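Local coordinates for sensor protein dcuS (PDB 3BY8), which senses C4-dicarboxylates in the periplasm through this domain and, as a histidine kinase, activates the response regulator DcuR by phosphorylation, at residues R108-I113 and I121-I126; N15-V20 and N54-I59; G83-K88 and N95-R100; S41-I46 and R68-E73. All coordinates share one frame; numbering follows the deposited sequence. Where two conformers were deposited one is given.

Contact 1: R108-I113 and I121-I126; sequences RVFTPI and IGVVAI. With LMR ((2S)-2-hydroxybutanedioic acid), chain B.
Ile-113 packs against Ile-121, Gly-122 and Val-124 near the turn end of a beta hairpin whose strands, 106-114 and 120-129, are the central antiparallel pair of the four-stranded sheet of this Cache sensor domain. Its CB lies 3.7 Å from Gly-122 O. There the side chain forks. CG2 meets Ile-121 CG1 at 3.7 Å, the two side chains crossing at about a right angle. CG1 stands anti to the carbonyl carbon (chi1 -60°) and leads to CD1, which touches Val-124 CG2 at 3.6 Å and also rests near Val-123 O. An alanine here would probably leave Val-124 CG2 and Ile-121 CG1 without their apolar partner and open a gap beside Gly-122, which has no side chain to fill it.

Paired backbone bonds join Val-109 with Ile-126 and Thr-111 with Val-124. At Ile-113 the ladder is distorted by a classic beta bulge: Ile-113 O takes Ile-121 N at 2.7 Å and, weakly, Gly-122 N at 3.3 Å. On the face bearing Phe-110, the CE2 atom of that ring presses on Ala-125 CB at 3.5 Å, while Val-123 CG1 sits at the ring edge. Arg-108 leads away from the hairpin; its NE forms a salt bridge with Asp-85, and the malate hydroxyl O2 lies in the guanidinium plane, bonded to Arg-108 NH1 at 2.9 Å and NH2 at 3.3 Å.

Contact 2: N15-V20 and N54-I59; sequences NKALAV and NDLLFI. With LMR ((2S)-2-hydroxybutanedioic acid), chain B.
Val-20, one bump on helix 8-25, fits into a shallow hollow formed by Asn-54, Leu-56 and Ile-59, seating this long N-terminal helix of the Cache domain against the chain entering strand 58-63, an outermost strand of the sheet. The valine's two methyls divide the work. CG1, anti to the backbone N (chi1 176°), rests against both Leu-56 CD1 and Ile-59 CD1, each 4.1 Å away; it meets the leucine tip to tip and crosses the isoleucine at about a right angle. CG2 points at the end of the Asn-54 side chain, 3.5 Å from its CG. One turn back, Ala-17 offers its CB methyl, which Leu-56 CD2 approaches at a looser 4.3 Å. Ile-126 of the sheet and Val-50 of helix 43-53 also pack on Val-20.

The path that brings Leu-56 here is set by a Schellman motif, with Asp-55 at positive phi and Leu-56 N bonded to Arg-51 O. Phe-58 turns to the ligand pocket, its ring face lying 3.7 Å below malate C3, which stands over the ring centre.

No polar bond joins helix 8-25 to the loop leading into strand 58-63; aliphatic packing holds them, with Asn-54 at its margin, so the contact depends on fit.

Contact 3: G83-K88 and N95-R100; sequences GDDILK and NVAINR
Asp-85 meets Asn-95, Ala-97 and Asn-99 in a largely polar surface contact between the loop that follows strand 58-63 and strand 95-99, an outermost strand of the antiparallel sheet in this Cache domain. The alternate residues 95, 97 and 99 direct their side chains toward the loop, and Asp-85 answers all three. Its backbone O accepts Asn-95 ND2 at 2.8 Å, on a lone pair in the carbonyl plane and within the plane of the asparagine amide. Its CB rests on Ala-97 CB at 3.5 Å. Its carboxylate, with CG between the backbone N and the carbonyl carbon (chi1 43°), receives Asn-99 ND2 on OD1 at 3.0 Å; the donor stands above the carboxylate plane, and the two flat groups are turned 57° apart. OD2 is engaged by Arg-108 in a salt bridge, so the loop aspartate probably helps to position this malate-binding arginine.

At one end, the aliphatic CD of Lys-88 lies 3.7 Å from Asn-95 OD1, the side chains crossing at about a right angle. At the other, Gly-83 adopts a backbone conformation (phi 138°) suited to glycine and leaves its CA close to Asn-99 ND2. That amide nitrogen also donates to a water, 2.9 Å away, which accepts Asp-84 N as well.

Contact 4: S41-I46 and R68-E73; sequences SGIQAI and RYSHPE. With LMR ((2S)-2-hydroxybutanedioic acid), chain B.
Tyr-69, Ser-70 and His-71 run past the first turn of helix 43-53, meeting Ile-43 and Gln-44, in a loop that supplies part of the malate site of the Cache domain. Arg-68 opens the loop on the ligand side: NE reaches malate O1A at 2.8 Å and NH2 reaches O1B at 2.7 Å, a two-pronged grip on one carboxylate. Tyr-69 lies beside Ile-43, whose two conformers leave the detail of that packing doubtful, and sends OH to Lys-36 O. Its carbonyl O is linked to Gln-44 N by a water, 2.7 Å from that oxygen. Ser-70 turns OG to the strand, to Ile-59 O and Val-61 N, while its CB lies near Gln-44 OE1.

His-71 has both backbone polar atoms clasped by one amide: its N donates to Gln-44 OE1 at 2.9 Å on a lone pair, and Gln-44 NE2 donates to its O at 2.8 Å. A bend at chi2 (74°) swings the glutamine CD toward this backbone. A leucine in its place would probably leave His-71 N and O without these mates and the loop freer to shift. Pro-72 CD lies over the imidazole face, offset toward the rim. Glu-73 N donates to His-71 ND1 at 2.9 Å, almost in the ring plane. With ND1 thus occupied as an acceptor, NE2 is the donor to malate O4A, at 2.8 Å, and Gln-44 probably serves as a second-shell residue that, by holding the backbone, helps to place the imidazole.

In the fold
Three of the contacts converge on the bound malate: contact 1 through Arg-108, contact 2 through Phe-58 and contact 4 through Arg-68 and His-71. Contact 3 reaches the ligand indirectly, its Asp-85 OD2 lying 2.7 Å from Arg-108 NE. Main-chain N atoms of Gly-101, Phe-102 and Leu-103, with Lys-82 O, add further hydrogen bonds to the ligand. Contacts 1 and 2 share apolar packing, with Ile-126 CD1 3.5 Å from Val-20 CG1, and contact 2 is tied to contact 4 where Ser-70 OG lies 2.8 Å from Ile-59 O. Contacts 3 and 4, about 19 Å apart between centres, flank the centre of the chain on opposite sides.

Contact 1: R108-I113 and I121-I126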
# COMPACT_ATOMS: atom_id res chain seq x y z
N ARG A 108 8.23 3.97 1.25
CA ARG A 108 6.96 3.27 1.45
C ARG A 108 6.15 3.83 2.58
O ARG A 108 6.67 4.20 3.62
CB ARG A 108 7.31 1.80 1.73
CG ARG A 108 8.08 1.15 0.58
CD ARG A 108 9.18 0.16 1.04
NE ARG A 108 8.71 -0.94 1.89
CZ ARG A 108 8.46 -2.17 1.48
NH1 ARG A 108 8.59 -2.52 0.20
NH2 ARG A 108 8.14 -3.10 2.38
N VAL A 109 4.84 3.89 2.37
CA VAL A 109 3.91 4.38 3.37
C VAL A 109 2.82 3.34 3.62
O VAL A 109 2.48 2.51 2.75
CB VAL A 109 3.27 5.76 2.97
CG1 VAL A 109 4.41 6.75 2.64
CG2 VAL A 109 2.30 5.63 1.79
N PHE A 110 2.25 3.44 4.82
CA PHE A 110 1.28 2.44 5.26
C PHE A 110 0.19 3.08 6.08
O PHE A 110 0.47 3.95 6.91
CB PHE A 110 1.96 1.40 6.20
CG PHE A 110 3.11 0.67 5.58
CD1 PHE A 110 4.37 1.28 5.48
CD2 PHE A 110 2.95 -0.63 5.09
CE1 PHE A 110 5.44 0.59 4.89
CE2 PHE A 110 4.01 -1.31 4.52
CZ PHE A 110 5.27 -0.70 4.42
N THR A 111 -1.05 2.65 5.86
CA THR A 111 -2.16 3.15 6.67
C THR A 111 -3.15 2.00 6.93
O THR A 111 -3.34 1.12 6.09
CB THR A 111 -2.85 4.38 5.99
OG1 THR A 111 -3.60 5.10 6.98
CG2 THR A 111 -3.80 3.95 4.86
N PRO A 112 -3.79 1.99 8.11
CA PRO A 112 -4.74 0.91 8.40
C PRO A 112 -6.08 1.01 7.69
O PRO A 112 -6.51 2.13 7.34
CB PRO A 112 -4.89 0.96 9.94
CG PRO A 112 -4.55 2.39 10.29
CD PRO A 112 -3.52 2.85 9.28
N ILE A 113 -6.73 -0.13 7.48
CA ILE A 113 -8.06 -0.22 6.87
C ILE A 113 -8.99 -0.66 8.02
O ILE A 113 -8.70 -1.65 8.73
CB ILE A 113 -8.13 -1.30 5.77
CG1 ILE A 113 -7.11 -0.97 4.67
CG2 ILE A 113 -9.56 -1.34 5.15
CD1 ILE A 113 -7.01 -2.02 3.58
N ILE A 121 -9.19 -4.14 9.76
CA ILE A 121 -9.33 -5.31 8.90
C ILE A 121 -8.20 -5.48 7.89
O ILE A 121 -8.12 -6.52 7.21
CB ILE A 121 -10.69 -5.31 8.14
CG1 ILE A 121 -10.87 -4.03 7.33
CG2 ILE A 121 -11.84 -5.46 9.16
CD1 ILE A 121 -12.09 -4.04 6.41
N GLY A 122 -7.32 -4.50 7.77
CA GLY A 122 -6.22 -4.63 6.84
C GLY A 122 -5.31 -3.43 6.84
O GLY A 122 -5.34 -2.62 7.76
N VAL A 123 -4.48 -3.37 5.80
CA VAL A 123 -3.52 -2.31 5.61
C VAL A 123 -3.40 -1.97 4.13
O VAL A 123 -3.55 -2.84 3.28
CB VAL A 123 -2.11 -2.79 6.10
CG1 VAL A 123 -1.04 -1.74 5.78
CG2 VAL A 123 -2.15 -3.06 7.60
N VAL A 124 -3.21 -0.69 3.83
CA VAL A 124 -2.88 -0.29 2.46
C VAL A 124 -1.41 0.18 2.55
O VAL A 124 -1.07 1.08 3.32
CB VAL A 124 -3.71 0.88 1.90
CG1 VAL A 124 -3.25 1.16 0.48
CG2 VAL A 124 -5.20 0.56 1.92
N ALA A 125 -0.57 -0.49 1.75
CA ALA A 125 0.86 -0.19 1.66
C ALA A 125 1.15 0.38 0.26
O ALA A 125 0.73 -0.21 -0.74
CB ALA A 125 1.67 -1.48 1.86
N ILE A 126 1.87 1.50 0.18
CA ILE A 126 2.19 2.12 -1.13
C ILE A 126 3.67 2.49 -1.20
O ILE A 126 4.23 2.98 -0.23
CB ILE A 126 1.32 3.38 -1.37
CG1 ILE A 126 -0.14 2.95 -1.45
CG2 ILE A 126 1.78 4.14 -2.64
CD1 ILE A 126 -1.11 4.08 -1.88
C1 LMR B . 5.43 -6.35 -0.72
O1A LMR B . 4.46 -6.44 -1.43
O1B LMR B . 5.94 -7.38 -0.21
C2 LMR B . 6.21 -5.07 -0.80
O2 LMR B . 7.51 -5.18 -0.07
C3 LMR B . 6.31 -4.51 -2.23
C4 LMR B . 7.47 -5.21 -2.97
O4A LMR B . 7.33 -6.38 -3.33
O4B LMR B . 8.56 -4.60 -3.14

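Contact 2: N15-V20 and N54-I59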
# COMPACT_ATOMS: atom_id res chain seq x y z
N ASN A 15 3.64 12.24 1.60
CA ASN A 15 2.29 12.71 1.95
C ASN A 15 1.32 12.44 0.82
O ASN A 15 0.16 12.11 1.07
CB ASN A 15 2.28 14.21 2.27
CG ASN A 15 3.03 14.53 3.55
OD1 ASN A 15 3.11 13.70 4.46
ND2 ASN A 15 3.56 15.74 3.63
N LYS A 16 1.77 12.59 -0.42
CA LYS A 16 0.87 12.32 -1.54
C LYS A 16 0.54 10.84 -1.54
O LYS A 16 -0.63 10.46 -1.72
CB LYS A 16 1.48 12.72 -2.88
CG LYS A 16 1.46 14.22 -3.09
CD LYS A 16 1.81 14.60 -4.52
CE LYS A 16 3.23 14.22 -4.90
NZ LYS A 16 3.57 14.70 -6.27
N ALA A 17 1.56 10.00 -1.35
CA ALA A 17 1.36 8.55 -1.32
C ALA A 17 0.42 8.19 -0.16
O ALA A 17 -0.46 7.34 -0.33
CB ALA A 17 2.70 7.87 -1.15
N LEU A 18 0.58 8.83 1.00
CA LEU A 18 -0.31 8.56 2.12
C LEU A 18 -1.76 8.97 1.80
O LEU A 18 -2.70 8.29 2.22
CB LEU A 18 0.17 9.26 3.40
CG LEU A 18 0.94 8.38 4.39
CD1 LEU A 18 1.40 9.28 5.53
CD2 LEU A 18 0.05 7.22 4.91
N ALA A 19 -1.94 10.06 1.06
CA ALA A 19 -3.29 10.50 0.71
C ALA A 19 -3.94 9.44 -0.17
O ALA A 19 -5.12 9.11 -0.01
CB ALA A 19 -3.22 11.84 -0.03
N VAL A 20 -3.19 8.87 -1.11
CA VAL A 20 -3.73 7.79 -1.93
C VAL A 20 -4.08 6.58 -1.05
O VAL A 20 -5.16 6.01 -1.18
CB VAL A 20 -2.70 7.35 -3.02
CG1 VAL A 20 -3.20 6.15 -3.82
CG2 VAL A 20 -2.39 8.56 -3.95
N ASN A 54 -1.15 7.95 -10.08
CA ASN A 54 -0.47 8.73 -9.06
C ASN A 54 1.06 8.55 -9.08
O ASN A 54 1.75 8.97 -8.15
CB ASN A 54 -1.02 8.39 -7.67
CG ASN A 54 -2.45 8.90 -7.48
OD1 ASN A 54 -3.42 8.12 -7.57
ND2 ASN A 54 -2.59 10.18 -7.21
N ASP A 55 1.54 7.91 -10.15
CA ASP A 55 2.97 7.67 -10.38
C ASP A 55 3.63 6.97 -9.20
O ASP A 55 4.60 7.46 -8.61
CB ASP A 55 3.69 8.99 -10.68
CG ASP A 55 4.93 8.79 -11.55
OD1 ASP A 55 5.62 9.79 -11.86
OD2 ASP A 55 5.22 7.63 -11.93
N LEU A 56 3.10 5.79 -8.89
CA LEU A 56 3.58 5.01 -7.77
C LEU A 56 4.16 3.66 -8.20
O LEU A 56 3.80 3.10 -9.24
CB LEU A 56 2.43 4.81 -6.77
CG LEU A 56 1.79 6.11 -6.25
CD1 LEU A 56 0.45 5.79 -5.59
CD2 LEU A 56 2.73 6.81 -5.27
N LEU A 57 5.05 3.13 -7.38
CA LEU A 57 5.67 1.85 -7.67
C LEU A 57 4.77 0.66 -7.37
O LEU A 57 4.76 -0.33 -8.07
CB LEU A 57 6.97 1.71 -6.85
CG LEU A 57 7.72 0.38 -7.01
CD1 LEU A 57 8.41 0.32 -8.39
CD2 LEU A 57 8.79 0.24 -5.92
N PHE A 58 4.04 0.73 -6.26
CA PHE A 58 3.15 -0.36 -5.92
C PHE A 58 2.07 0.08 -4.94
O PHE A 58 2.24 1.01 -4.19
CB PHE A 58 3.92 -1.52 -5.27
CG PHE A 58 4.42 -1.25 -3.85
CD1 PHE A 58 3.57 -1.37 -2.74
CD2 PHE A 58 5.77 -0.95 -3.62
CE1 PHE A 58 4.06 -1.20 -1.43
CE2 PHE A 58 6.27 -0.78 -2.30
CZ PHE A 58 5.41 -0.91 -1.21
N ILE A 59 0.93 -0.61 -5.03
CA ILE A 59 -0.17 -0.41 -4.08
C ILE A 59 -0.57 -1.82 -3.66
O ILE A 59 -1.16 -2.58 -4.44
CB ILE A 59 -1.38 0.32 -4.71
CG1 ILE A 59 -1.00 1.75 -5.08
CG2 ILE A 59 -2.53 0.31 -3.68
CD1 ILE A 59 -2.19 2.59 -5.60
C1 LMR B . 5.43 -6.35 -0.72
O1A LMR B . 4.46 -6.44 -1.43
O1B LMR B . 5.94 -7.38 -0.21
C2 LMR B . 6.21 -5.07 -0.80
O2 LMR B . 7.51 -5.18 -0.07
C3 LMR B . 6.31 -4.51 -2.23
C4 LMR B . 7.47 -5.21 -2.97
O4A LMR B . 7.33 -6.38 -3.33
O4B LMR B . 8.56 -4.60 -3.14

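Contact 3: G83-K88 and N95-R100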
# COMPACT_ATOMS: atom_id res chain seq x y z
N GLY A 83 8.57 -7.17 4.31
CA GLY A 83 9.03 -5.90 4.84
C GLY A 83 8.52 -5.69 6.25
O GLY A 83 7.29 -5.74 6.48
N ASP A 84 9.42 -5.43 7.20
CA ASP A 84 8.99 -5.23 8.57
C ASP A 84 8.31 -3.88 8.79
O ASP A 84 7.72 -3.62 9.86
CB ASP A 84 10.18 -5.38 9.53
CG ASP A 84 10.63 -6.82 9.65
OD1 ASP A 84 9.81 -7.73 9.36
OD2 ASP A 84 11.79 -7.03 10.06
N ASP A 85 8.36 -3.03 7.77
CA ASP A 85 7.73 -1.73 7.91
C ASP A 85 6.21 -1.76 7.94
O ASP A 85 5.60 -0.78 8.34
CB ASP A 85 8.28 -0.70 6.89
CG ASP A 85 8.47 -1.25 5.46
OD1 ASP A 85 8.60 -2.46 5.21
OD2 ASP A 85 8.55 -0.38 4.56
N ILE A 86 5.61 -2.90 7.60
CA ILE A 86 4.16 -3.02 7.71
C ILE A 86 3.72 -3.28 9.16
O ILE A 86 2.56 -3.06 9.52
CB ILE A 86 3.63 -4.19 6.83
CG1 ILE A 86 2.10 -4.11 6.72
CG2 ILE A 86 4.06 -5.56 7.42
CD1 ILE A 86 1.52 -4.97 5.61
N LEU A 87 4.65 -3.74 10.00
CA LEU A 87 4.25 -4.10 11.36
C LEU A 87 3.57 -3.01 12.17
O LEU A 87 2.55 -3.27 12.81
CB LEU A 87 5.43 -4.72 12.12
CG LEU A 87 5.95 -6.00 11.47
CD1 LEU A 87 7.32 -6.35 12.08
CD2 LEU A 87 4.95 -7.12 11.64
N LYS A 88 4.09 -1.78 12.15
CA LYS A 88 3.42 -0.72 12.89
C LYS A 88 1.96 -0.55 12.41
O LYS A 88 1.05 -0.32 13.20
CB LYS A 88 4.17 0.61 12.72
CG LYS A 88 5.39 0.77 13.62
CD LYS A 88 6.06 2.13 13.43
CE LYS A 88 5.12 3.27 13.75
NZ LYS A 88 5.78 4.62 13.65
N ASN A 95 2.81 4.47 8.95
CA ASN A 95 4.26 4.35 8.96
C ASN A 95 4.83 4.75 7.61
O ASN A 95 4.15 4.69 6.58
CB ASN A 95 4.67 2.91 9.32
CG ASN A 95 6.14 2.78 9.68
OD1 ASN A 95 6.74 3.71 10.20
ND2 ASN A 95 6.70 1.61 9.42
N VAL A 96 6.08 5.21 7.65
CA VAL A 96 6.80 5.62 6.47
C VAL A 96 8.22 5.04 6.66
O VAL A 96 8.82 5.18 7.75
CB VAL A 96 6.88 7.17 6.36
CG1 VAL A 96 7.66 7.57 5.10
CG2 VAL A 96 5.47 7.77 6.33
N ALA A 97 8.72 4.40 5.63
CA ALA A 97 10.04 3.76 5.71
C ALA A 97 10.69 3.61 4.35
O ALA A 97 10.04 3.76 3.31
CB ALA A 97 9.89 2.35 6.34
N ILE A 98 11.98 3.30 4.34
CA ILE A 98 12.68 3.02 3.09
C ILE A 98 13.01 1.52 3.17
O ILE A 98 13.63 1.04 4.13
CB ILE A 98 13.97 3.86 2.96
CG1 ILE A 98 13.57 5.33 2.84
CG2 ILE A 98 14.79 3.39 1.78
CD1 ILE A 98 14.73 6.31 2.84
N ASN A 99 12.57 0.74 2.20
CA ASN A 99 12.78 -0.70 2.25
C ASN A 99 12.48 -1.31 0.89
O ASN A 99 12.29 -0.59 -0.11
CB ASN A 99 11.83 -1.31 3.31
CG ASN A 99 12.30 -2.65 3.87
OD1 ASN A 99 13.38 -3.13 3.55
ND2 ASN A 99 11.47 -3.26 4.69
N ARG A 100 12.46 -2.64 0.83
CA ARG A 100 12.09 -3.30 -0.40
C ARG A 100 11.61 -4.70 -0.10
O ARG A 100 12.00 -5.29 0.91
CB ARG A 100 13.24 -3.35 -1.40
CG ARG A 100 14.40 -4.19 -0.99
CD ARG A 100 15.27 -4.45 -2.22
NE ARG A 100 14.66 -5.50 -3.01
CZ ARG A 100 14.88 -5.71 -4.30
NH1 ARG A 100 15.72 -4.94 -4.98
NH2 ARG A 100 14.23 -6.70 -4.91
O HOH W 1 12.19 -5.46 6.49

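Contact 4: S41-I46 and R68-E73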
# COMPACT_ATOMS: atom_id res chain seq x y z
N SER A 41 -10.86 -11.03 -5.33
CA SER A 41 -11.25 -9.76 -4.71
C SER A 41 -11.84 -8.70 -5.63
O SER A 41 -13.03 -8.39 -5.54
CB SER A 41 -10.06 -9.14 -3.97
OG SER A 41 -9.50 -10.05 -3.04
N GLY A 42 -11.00 -8.14 -6.49
CA GLY A 42 -11.42 -7.07 -7.38
C GLY A 42 -10.52 -5.91 -6.99
O GLY A 42 -10.50 -4.85 -7.63
N ILE A 43 -9.76 -6.14 -5.92
CA ILE A 43 -8.84 -5.17 -5.37
C ILE A 43 -7.65 -4.92 -6.31
O ILE A 43 -7.25 -3.77 -6.52
CB ILE A 43 -8.36 -5.66 -3.97
CG1 ILE A 43 -9.59 -5.83 -3.06
CG2 ILE A 43 -7.38 -4.68 -3.37
CD1 ILE A 43 -9.31 -6.41 -1.69
N GLN A 44 -7.12 -5.99 -6.89
CA GLN A 44 -6.00 -5.89 -7.81
C GLN A 44 -6.27 -4.85 -8.91
O GLN A 44 -5.44 -3.99 -9.18
CB GLN A 44 -5.71 -7.25 -8.43
CG GLN A 44 -4.62 -7.24 -9.49
CD GLN A 44 -3.22 -7.09 -8.91
OE1 GLN A 44 -3.04 -6.87 -7.71
NE2 GLN A 44 -2.22 -7.19 -9.77
N ALA A 45 -7.45 -4.94 -9.54
CA ALA A 45 -7.84 -4.02 -10.60
C ALA A 45 -7.81 -2.54 -10.20
O ALA A 45 -7.27 -1.69 -10.92
CB ALA A 45 -9.23 -4.38 -11.12
N ILE A 46 -8.39 -2.25 -9.05
CA ILE A 46 -8.44 -0.88 -8.56
C ILE A 46 -7.05 -0.39 -8.16
O ILE A 46 -6.64 0.72 -8.52
CB ILE A 46 -9.38 -0.77 -7.35
CG1 ILE A 46 -10.80 -1.15 -7.78
CG2 ILE A 46 -9.32 0.64 -6.76
CD1 ILE A 46 -11.76 -1.31 -6.64
N ARG A 68 -1.34 -10.53 0.95
CA ARG A 68 -1.61 -9.55 -0.09
C ARG A 68 -2.86 -9.75 -0.91
O ARG A 68 -3.16 -10.89 -1.32
CB ARG A 68 -0.45 -9.49 -1.09
CG ARG A 68 0.93 -9.25 -0.51
CD ARG A 68 1.83 -8.94 -1.67
NE ARG A 68 3.25 -8.92 -1.33
CZ ARG A 68 4.00 -10.01 -1.19
NH1 ARG A 68 3.48 -11.23 -1.33
NH2 ARG A 68 5.31 -9.90 -0.96
N TYR A 69 -3.57 -8.66 -1.16
CA TYR A 69 -4.76 -8.65 -2.00
C TYR A 69 -4.47 -7.99 -3.35
O TYR A 69 -5.31 -7.97 -4.25
CB TYR A 69 -5.90 -7.95 -1.29
CG TYR A 69 -6.68 -8.89 -0.44
CD1 TYR A 69 -6.10 -9.51 0.67
CD2 TYR A 69 -7.99 -9.22 -0.78
CE1 TYR A 69 -6.82 -10.44 1.42
CE2 TYR A 69 -8.71 -10.13 -0.04
CZ TYR A 69 -8.13 -10.74 1.05
OH TYR A 69 -8.87 -11.64 1.77
N SER A 70 -3.27 -7.41 -3.49
CA SER A 70 -2.85 -6.77 -4.71
C SER A 70 -1.33 -6.64 -4.70
O SER A 70 -0.71 -6.67 -3.63
CB SER A 70 -3.46 -5.38 -4.86
OG SER A 70 -3.09 -4.51 -3.79
N HIS A 71 -0.75 -6.55 -5.90
CA HIS A 71 0.70 -6.38 -6.08
C HIS A 71 0.94 -6.23 -7.57
O HIS A 71 0.22 -6.83 -8.36
CB HIS A 71 1.47 -7.61 -5.61
CG HIS A 71 2.94 -7.39 -5.47
ND1 HIS A 71 3.84 -7.45 -6.52
CD2 HIS A 71 3.68 -7.13 -4.36
CE1 HIS A 71 5.06 -7.24 -6.07
NE2 HIS A 71 4.99 -7.04 -4.76
N PRO A 72 1.95 -5.44 -7.98
CA PRO A 72 2.19 -5.31 -9.43
C PRO A 72 2.46 -6.67 -10.09
O PRO A 72 2.17 -6.84 -11.27
CB PRO A 72 3.39 -4.38 -9.51
CG PRO A 72 3.20 -3.49 -8.33
CD PRO A 72 2.74 -4.44 -7.24
N GLU A 73 3.03 -7.60 -9.32
CA GLU A 73 3.30 -8.97 -9.77
C GLU A 73 2.16 -9.81 -9.21
O GLU A 73 2.15 -10.17 -8.02
CB GLU A 73 4.65 -9.46 -9.23
CG GLU A 73 5.81 -8.60 -9.69
CD GLU A 73 7.15 -9.05 -9.13
OE1 GLU A 73 7.19 -10.02 -8.33
OE2 GLU A 73 8.15 -8.42 -9.51
C1 LMR B . 5.43 -6.35 -0.72
O1A LMR B . 4.46 -6.44 -1.43
O1B LMR B . 5.94 -7.38 -0.21
C2 LMR B . 6.21 -5.07 -0.80
O2 LMR B . 7.51 -5.18 -0.07
C3 LMR B . 6.31 -4.51 -2.23
C4 LMR B . 7.47 -5.21 -2.97
O4A LMR B . 7.33 -6.38 -3.33
O4B LMR B . 8.56 -4.60 -3.14
O HOH W 2 -7.35 -8.51 -5.87